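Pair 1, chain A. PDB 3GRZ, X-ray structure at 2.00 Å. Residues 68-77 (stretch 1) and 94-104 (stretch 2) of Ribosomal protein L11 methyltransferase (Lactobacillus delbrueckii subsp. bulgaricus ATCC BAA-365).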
# COMPACT_ATOMS: atom_id res chain seq x y z
N GLY A 68 -13.97 14.23 7.38
CA GLY A 68 -13.62 13.96 8.78
C GLY A 68 -12.13 14.09 9.01
O GLY A 68 -11.51 13.26 9.66
N THR A 69 -11.56 15.16 8.46
CA THR A 69 -10.10 15.30 8.32
C THR A 69 -9.29 15.24 9.63
O THR A 69 -8.11 14.85 9.62
CB THR A 69 -9.75 16.56 7.47
OG1 THR A 69 -8.40 16.49 7.00
CG2 THR A 69 -9.92 17.85 8.28
N GLY A 70 -9.93 15.60 10.76
CA GLY A 70 -9.28 15.59 12.08
C GLY A 70 -8.07 16.49 12.11
O GLY A 70 -8.19 17.71 12.01
N SER A 71 -6.90 15.86 12.16
CA SER A 71 -5.62 16.56 12.19
C SER A 71 -5.20 17.08 10.81
O SER A 71 -4.27 17.90 10.70
CB SER A 71 -4.54 15.61 12.69
OG SER A 71 -4.29 14.63 11.70
N GLY A 72 -5.85 16.57 9.76
CA GLY A 72 -5.52 16.92 8.37
C GLY A 72 -4.49 16.00 7.73
O GLY A 72 -4.10 16.22 6.60
N ILE A 73 -4.06 14.96 8.46
CA ILE A 73 -2.97 14.07 8.00
C ILE A 73 -3.18 13.54 6.55
O ILE A 73 -2.28 13.66 5.71
CB ILE A 73 -2.68 12.90 9.03
CG1 ILE A 73 -1.59 11.95 8.53
CG2 ILE A 73 -3.94 12.10 9.38
CD1 ILE A 73 -0.23 12.56 8.43
N LEU A 74 -4.37 13.00 6.28
CA LEU A 74 -4.65 12.42 4.97
C LEU A 74 -4.76 13.47 3.86
O LEU A 74 -4.29 13.25 2.75
CB LEU A 74 -5.88 11.52 5.00
CG LEU A 74 -5.89 10.33 5.98
CD1 LEU A 74 -7.20 9.57 5.87
CD2 LEU A 74 -4.69 9.40 5.78
N ALA A 75 -5.34 14.63 4.18
CA ALA A 75 -5.39 15.75 3.23
C ALA A 75 -3.97 16.20 2.87
O ALA A 75 -3.66 16.42 1.70
CB ALA A 75 -6.20 16.93 3.80
N ILE A 76 -3.11 16.30 3.88
CA ILE A 76 -1.71 16.69 3.67
C ILE A 76 -0.94 15.66 2.82
O ILE A 76 -0.22 16.01 1.90
CB ILE A 76 -1.01 16.93 5.03
CG1 ILE A 76 -1.58 18.19 5.70
CG2 ILE A 76 0.53 17.05 4.88
CD1 ILE A 76 -1.36 18.22 7.23
N ALA A 77 -1.11 14.39 3.15
CA ALA A 77 -0.47 13.31 2.42
C ALA A 77 -0.94 13.26 0.97
O ALA A 77 -0.13 13.09 0.07
CB ALA A 77 -0.75 12.02 3.09
N GLU A 94 -11.75 23.03 15.99
CA GLU A 94 -10.40 22.58 16.34
C GLU A 94 -9.79 21.69 15.29
O GLU A 94 -8.59 21.68 15.16
CB GLU A 94 -10.31 21.92 17.72
CG GLU A 94 -11.57 21.37 18.26
CD GLU A 94 -12.47 22.45 18.83
OE1 GLU A 94 -12.01 23.31 19.60
OE2 GLU A 94 -13.65 22.42 18.47
N SER A 95 -10.62 20.96 14.54
CA SER A 95 -10.10 20.26 13.36
C SER A 95 -9.67 21.25 12.28
O SER A 95 -8.61 21.10 11.68
CB SER A 95 -11.11 19.27 12.79
OG SER A 95 -10.63 18.79 11.55
N MET A 96 -10.51 22.27 12.04
CA MET A 96 -10.17 23.33 11.11
C MET A 96 -8.84 24.01 11.47
O MET A 96 -8.02 24.22 10.59
CB MET A 96 -11.31 24.35 11.00
CG MET A 96 -12.62 23.80 10.40
SD MET A 96 -12.52 23.34 8.65
CE MET A 96 -12.25 21.59 8.76
N THR A 97 -8.63 24.26 12.76
CA THR A 97 -7.35 24.80 13.27
C THR A 97 -6.19 23.82 13.08
O THR A 97 -5.14 24.20 12.56
CB THR A 97 -7.47 25.18 14.78
OG1 THR A 97 -8.50 26.16 14.93
CG2 THR A 97 -6.16 25.76 15.33
N ALA A 98 -6.38 22.57 13.49
CA ALA A 98 -5.31 21.58 13.40
C ALA A 98 -4.90 21.34 11.93
O ALA A 98 -3.72 21.37 11.63
CB ALA A 98 -5.72 20.27 14.08
N ALA A 99 -5.88 21.15 11.04
CA ALA A 99 -5.60 20.91 9.61
C ALA A 99 -4.82 22.04 8.97
O ALA A 99 -3.82 21.80 8.30
CB ALA A 99 -6.88 20.63 8.84
N GLU A 100 -5.24 23.29 9.21
CA GLU A 100 -4.53 24.46 8.69
C GLU A 100 -3.11 24.59 9.24
O GLU A 100 -2.16 24.80 8.46
CB GLU A 100 -5.30 25.76 8.95
CG GLU A 100 -4.67 26.96 8.24
CD GLU A 100 -5.43 28.27 8.44
OE1 GLU A 100 -6.30 28.37 9.33
OE2 GLU A 100 -5.14 29.21 7.68
N GLU A 101 -2.97 24.45 10.56
CA GLU A 101 -1.68 24.60 11.21
C GLU A 101 -0.71 23.46 10.86
O GLU A 101 0.47 23.71 10.61
CB GLU A 101 -1.83 24.78 12.73
CG GLU A 101 -2.60 26.08 13.11
CD GLU A 101 -2.42 26.54 14.57
OE1 GLU A 101 -1.55 26.00 15.30
OE2 GLU A 101 -3.16 27.47 14.98
N ASN A 102 -1.21 22.22 10.86
CA ASN A 102 -0.40 21.08 10.41
C ASN A 102 -0.01 21.21 8.93
O ASN A 102 1.14 20.93 8.58
CB ASN A 102 -1.08 19.73 10.68
CG ASN A 102 -1.09 19.35 12.17
OD1 ASN A 102 -0.16 19.67 12.91
ND2 ASN A 102 -2.13 18.65 12.60
N ALA A 103 -0.93 21.67 8.07
CA ALA A 103 -0.56 21.92 6.65
C ALA A 103 0.61 22.91 6.55
O ALA A 103 1.60 22.65 5.85
CB ALA A 103 -1.75 22.42 5.84
N ALA A 104 0.48 24.02 7.28
CA ALA A 104 1.47 25.09 7.31
C ALA A 104 2.83 24.61 7.81
O ALA A 104 3.86 25.02 7.28
CB ALA A 104 0.96 26.25 8.18

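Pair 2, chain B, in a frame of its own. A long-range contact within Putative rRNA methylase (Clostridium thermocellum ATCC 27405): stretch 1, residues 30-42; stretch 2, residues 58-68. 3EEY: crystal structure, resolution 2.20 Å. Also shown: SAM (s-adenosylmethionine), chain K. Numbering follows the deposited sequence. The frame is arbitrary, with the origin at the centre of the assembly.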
# COMPACT_ATOMS: atom_id res chain seq x y z
N THR B 30 -7.77 -19.13 5.89
CA THR B 30 -7.60 -19.14 7.35
C THR B 30 -8.92 -18.69 7.97
O THR B 30 -9.08 -17.52 8.30
CB THR B 30 -6.46 -18.18 7.81
OG1 THR B 30 -6.59 -16.93 7.14
CG2 THR B 30 -5.08 -18.75 7.49
N CYS B 31 -9.85 -19.63 8.12
CA CYS B 31 -11.23 -19.34 8.55
C CYS B 31 -11.38 -18.59 9.85
O CYS B 31 -12.06 -17.56 9.89
CB CYS B 31 -12.06 -20.62 8.60
SG CYS B 31 -12.93 -20.87 7.09
N GLY B 32 -10.78 -19.12 10.92
CA GLY B 32 -10.88 -18.55 12.25
C GLY B 32 -12.32 -18.49 12.72
O GLY B 32 -13.04 -19.49 12.68
N ASN B 33 -12.74 -17.30 13.13
CA ASN B 33 -14.11 -17.07 13.58
C ASN B 33 -15.11 -16.81 12.44
O ASN B 33 -16.32 -16.80 12.66
CB ASN B 33 -14.14 -15.96 14.62
CG ASN B 33 -13.42 -16.34 15.91
OD1 ASN B 33 -13.55 -17.46 16.41
ND2 ASN B 33 -12.65 -15.40 16.45
N GLY B 34 -14.59 -16.60 11.23
CA GLY B 34 -15.42 -16.58 10.03
C GLY B 34 -15.75 -15.21 9.46
O GLY B 34 -16.57 -15.09 8.55
N ASN B 35 -15.10 -14.18 10.00
CA ASN B 35 -15.30 -12.79 9.59
C ASN B 35 -14.99 -12.52 8.11
O ASN B 35 -15.82 -11.96 7.39
CB ASN B 35 -14.50 -11.84 10.48
CG ASN B 35 -14.89 -11.94 11.93
OD1 ASN B 35 -16.01 -11.62 12.31
ND2 ASN B 35 -13.95 -12.39 12.77
N ASP B 36 -13.80 -12.93 7.68
CA ASP B 36 -13.41 -12.85 6.27
C ASP B 36 -14.24 -13.77 5.36
O ASP B 36 -14.49 -13.42 4.21
CB ASP B 36 -11.92 -13.18 6.09
CG ASP B 36 -11.00 -12.10 6.66
OD1 ASP B 36 -11.49 -11.03 7.05
OD2 ASP B 36 -9.78 -12.34 6.71
N THR B 37 -14.65 -14.92 5.88
CA THR B 37 -15.50 -15.86 5.15
C THR B 37 -16.86 -15.23 4.83
O THR B 37 -17.33 -15.31 3.70
CB THR B 37 -15.73 -17.19 5.91
OG1 THR B 37 -14.60 -17.50 6.74
CG2 THR B 37 -15.99 -18.34 4.93
N ALA B 38 -17.46 -14.59 5.84
CA ALA B 38 -18.74 -13.87 5.69
C ALA B 38 -18.60 -12.72 4.71
O ALA B 38 -19.46 -12.51 3.84
CB ALA B 38 -19.23 -13.37 7.05
N PHE B 39 -17.51 -11.97 4.88
CA PHE B 39 -17.14 -10.88 3.98
C PHE B 39 -17.02 -11.32 2.51
O PHE B 39 -17.57 -10.68 1.62
CB PHE B 39 -15.83 -10.23 4.47
CG PHE B 39 -15.17 -9.34 3.46
CD1 PHE B 39 -15.74 -8.12 3.11
CD2 PHE B 39 -13.97 -9.71 2.86
CE1 PHE B 39 -15.13 -7.29 2.18
CE2 PHE B 39 -13.36 -8.88 1.93
CZ PHE B 39 -13.95 -7.68 1.58
N LEU B 40 -16.31 -12.42 2.28
CA LEU B 40 -16.18 -13.00 0.94
C LEU B 40 -17.51 -13.51 0.38
O LEU B 40 -17.79 -13.34 -0.82
CB LEU B 40 -15.14 -14.12 0.93
CG LEU B 40 -13.66 -13.75 0.97
CD1 LEU B 40 -12.80 -14.97 1.26
CD2 LEU B 40 -13.20 -13.06 -0.31
N ALA B 41 -18.33 -14.10 1.25
CA ALA B 41 -19.65 -14.60 0.88
C ALA B 41 -20.62 -13.51 0.42
O ALA B 41 -21.40 -13.72 -0.51
CB ALA B 41 -20.25 -15.40 2.04
N SER B 42 -20.55 -12.35 1.06
CA SER B 42 -21.43 -11.22 0.72
C SER B 42 -21.04 -10.57 -0.60
O SER B 42 -21.91 -10.06 -1.32
CB SER B 42 -21.41 -10.18 1.83
OG SER B 42 -20.15 -9.54 1.89
N LYS B 58 -13.17 -26.17 16.43
CA LYS B 58 -13.75 -24.99 17.07
C LYS B 58 -13.94 -23.85 16.06
O LYS B 58 -14.96 -23.16 16.09
CB LYS B 58 -12.84 -24.53 18.23
CG LYS B 58 -13.36 -23.35 19.04
CD LYS B 58 -12.33 -22.91 20.08
CE LYS B 58 -12.67 -21.54 20.65
NZ LYS B 58 -13.92 -21.53 21.46
N ALA B 59 -12.97 -23.70 15.17
CA ALA B 59 -13.01 -22.66 14.15
C ALA B 59 -14.02 -22.94 13.03
O ALA B 59 -14.65 -22.01 12.53
CB ALA B 59 -11.63 -22.44 13.58
N ILE B 60 -14.16 -24.20 12.64
CA ILE B 60 -15.15 -24.61 11.63
C ILE B 60 -16.58 -24.41 12.16
O ILE B 60 -17.45 -23.95 11.42
CB ILE B 60 -14.90 -26.08 11.13
CG1 ILE B 60 -13.54 -26.20 10.42
CG2 ILE B 60 -16.03 -26.58 10.21
CD1 ILE B 60 -13.42 -25.47 9.07
N ALA B 61 -16.78 -24.72 13.44
CA ALA B 61 -18.09 -24.61 14.08
C ALA B 61 -18.54 -23.16 14.26
O ALA B 61 -19.70 -22.82 14.03
CB ALA B 61 -18.09 -25.34 15.43
N ASN B 62 -17.60 -22.31 14.66
CA ASN B 62 -17.84 -20.87 14.80
C ASN B 62 -18.12 -20.16 13.48
O ASN B 62 -18.93 -19.24 13.42
CB ASN B 62 -16.67 -20.19 15.52
CG ASN B 62 -16.61 -20.54 17.00
OD1 ASN B 62 -17.45 -21.27 17.52
ND2 ASN B 62 -15.61 -20.00 17.68
N THR B 63 -17.43 -20.60 12.42
CA THR B 63 -17.65 -20.10 11.07
C THR B 63 -18.99 -20.58 10.52
O THR B 63 -19.69 -19.80 9.86
CB THR B 63 -16.46 -20.49 10.13
OG1 THR B 63 -15.24 -19.98 10.68
CG2 THR B 63 -16.64 -19.94 8.73
N THR B 64 -19.36 -21.83 10.81
CA THR B 64 -20.66 -22.39 10.42
C THR B 64 -21.79 -21.62 11.08
O THR B 64 -22.78 -21.29 10.43
CB THR B 64 -20.78 -23.90 10.79
OG1 THR B 64 -19.59 -24.60 10.42
CG2 THR B 64 -21.98 -24.54 10.09
N LYS B 65 -21.61 -21.32 12.37
CA LYS B 65 -22.60 -20.58 13.15
C LYS B 65 -22.79 -19.16 12.62
O LYS B 65 -23.91 -18.71 12.42
CB LYS B 65 -22.20 -20.55 14.62
CG LYS B 65 -23.23 -19.90 15.54
CD LYS B 65 -22.73 -19.85 16.97
CE LYS B 65 -23.53 -18.88 17.81
NZ LYS B 65 -24.95 -19.28 17.97
N LYS B 66 -21.67 -18.48 12.38
CA LYS B 66 -21.63 -17.14 11.77
C LYS B 66 -22.39 -17.04 10.44
O LYS B 66 -23.26 -16.19 10.29
CB LYS B 66 -20.18 -16.73 11.53
CG LYS B 66 -19.65 -15.70 12.51
CD LYS B 66 -19.70 -14.32 11.87
CE LYS B 66 -19.02 -13.23 12.69
NZ LYS B 66 -18.20 -13.69 13.84
N LEU B 67 -22.06 -17.93 9.51
CA LEU B 67 -22.62 -17.90 8.17
C LEU B 67 -24.10 -18.27 8.12
O LEU B 67 -24.84 -17.73 7.30
CB LEU B 67 -21.82 -18.81 7.25
CG LEU B 67 -20.39 -18.39 6.92
CD1 LEU B 67 -19.62 -19.60 6.42
CD2 LEU B 67 -20.35 -17.27 5.90
N THR B 68 -24.53 -19.17 9.00
CA THR B 68 -25.94 -19.60 9.08
C THR B 68 -26.79 -18.46 9.66
O THR B 68 -27.92 -18.22 9.21
CB THR B 68 -26.11 -20.90 9.94
OG1 THR B 68 -25.13 -21.87 9.54
CG2 THR B 68 -27.51 -21.50 9.77
N SAM K . -9.64 -14.59 9.27
CA SAM K . -9.78 -15.14 10.66
C SAM K . -10.97 -14.52 11.40
O SAM K . -11.07 -14.56 12.63
OXT SAM K . -11.87 -13.98 10.77
CB SAM K . -8.47 -15.01 11.43
CG SAM K . -7.51 -16.16 11.16
SD SAM K . -6.49 -16.60 12.58
CE SAM K . -5.35 -15.19 12.62
C5' SAM K . -5.49 -17.94 11.87
C4' SAM K . -6.34 -19.19 11.65
O4' SAM K . -5.71 -20.09 10.76
C3' SAM K . -6.60 -19.95 12.95
O3' SAM K . -7.99 -20.17 13.07
C2' SAM K . -5.85 -21.26 12.79
O2' SAM K . -6.49 -22.35 13.42
C1' SAM K . -5.82 -21.41 11.27
N9 SAM K . -4.73 -22.26 10.78
C8 SAM K . -3.53 -22.56 11.38
N7 SAM K . -2.84 -23.40 10.56
C5 SAM K . -3.59 -23.63 9.45
C6 SAM K . -3.39 -24.39 8.30
N6 SAM K . -2.27 -25.09 8.11
N1 SAM K . -4.38 -24.43 7.35
C2 SAM K . -5.56 -23.73 7.50
N3 SAM K . -5.74 -22.97 8.63
C4 SAM K . -4.78 -22.92 9.58

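A glycine-rich turn leading into a helix, packed against a second helix, is a backbone arrangement that can be held together by quite different side chains. Pairs 1 and 2 superpose with an RMSD of 0.4 Å over 14 central residues. In each, a type II' beta turn, T69(A) to G72(A) or C31(B) to G34(B), precedes a helix whose N-cap is a glycine, and the two helices run in the same general direction, at 35° in pair 1 and 38° in pair 2.

The matched glycines are the fixed points. G70(A) and G32(B) both have positive phi, which favours glycine. At G72(A) and G34(B) the backbone angles call for glycine by themselves, and the neighbouring helix adds a second reason: an ideal CB would lie 2.9 Å from CA of A99(A) in pair 1, a clash, and 3.0 Å from CA of T63(B) in pair 2. The helix can therefore approach closely, with CA of G72(A) 4.2 Å from CA of A99(A) and CA of G34(B) 4.3 Å from CA of T63(B).

Around this close approach the polar contacts differ. In pair 1 the second helix binds carbonyls of the turn: S95(A) OG donates to G70(A) O at 2.7 Å, and N102(A) ND2 donates to S71(A) O at 3.0 Å, almost linearly. In pair 2 the serine position is A59(B), which has no hydroxyl to offer. T63(B), at the position of A99(A), brings OG1 to 3.0 Å from G32(B) O, but its hydrogen bond goes within its own helix, from OG1 to A59(B) O at 2.8 Å. K66(B) occupies the position of N102(A); it packs its CG 3.5 Å from N33(B) O and extends NZ to N35(B) OD1 in a weak hydrogen bond of 3.4 Å.

Farther along, bulk changes sides. I76(A) reaches across to small A103(A), with CG1 4.2 Å from CB; in pair 2 the matched residues are A38(B) and L67(B), and the leucine spans the gap, its CD2 lying 4.2 Å from CB of A38(B) and 4.3 Å from CB of A41(B).

The turn and the first helical residue of pair 2 also hold S-adenosylmethionine. N33(B) N donates to SAM O at 3.2 Å, N35(B) ND2 to SAM OXT at 3.3 Å, and an ideal CB on G32(B) would clash with SAM CA. In these two examples the same backbone, with glycine at both matched positions of the turn, carries different polar contacts and the bulky residue on opposite helices.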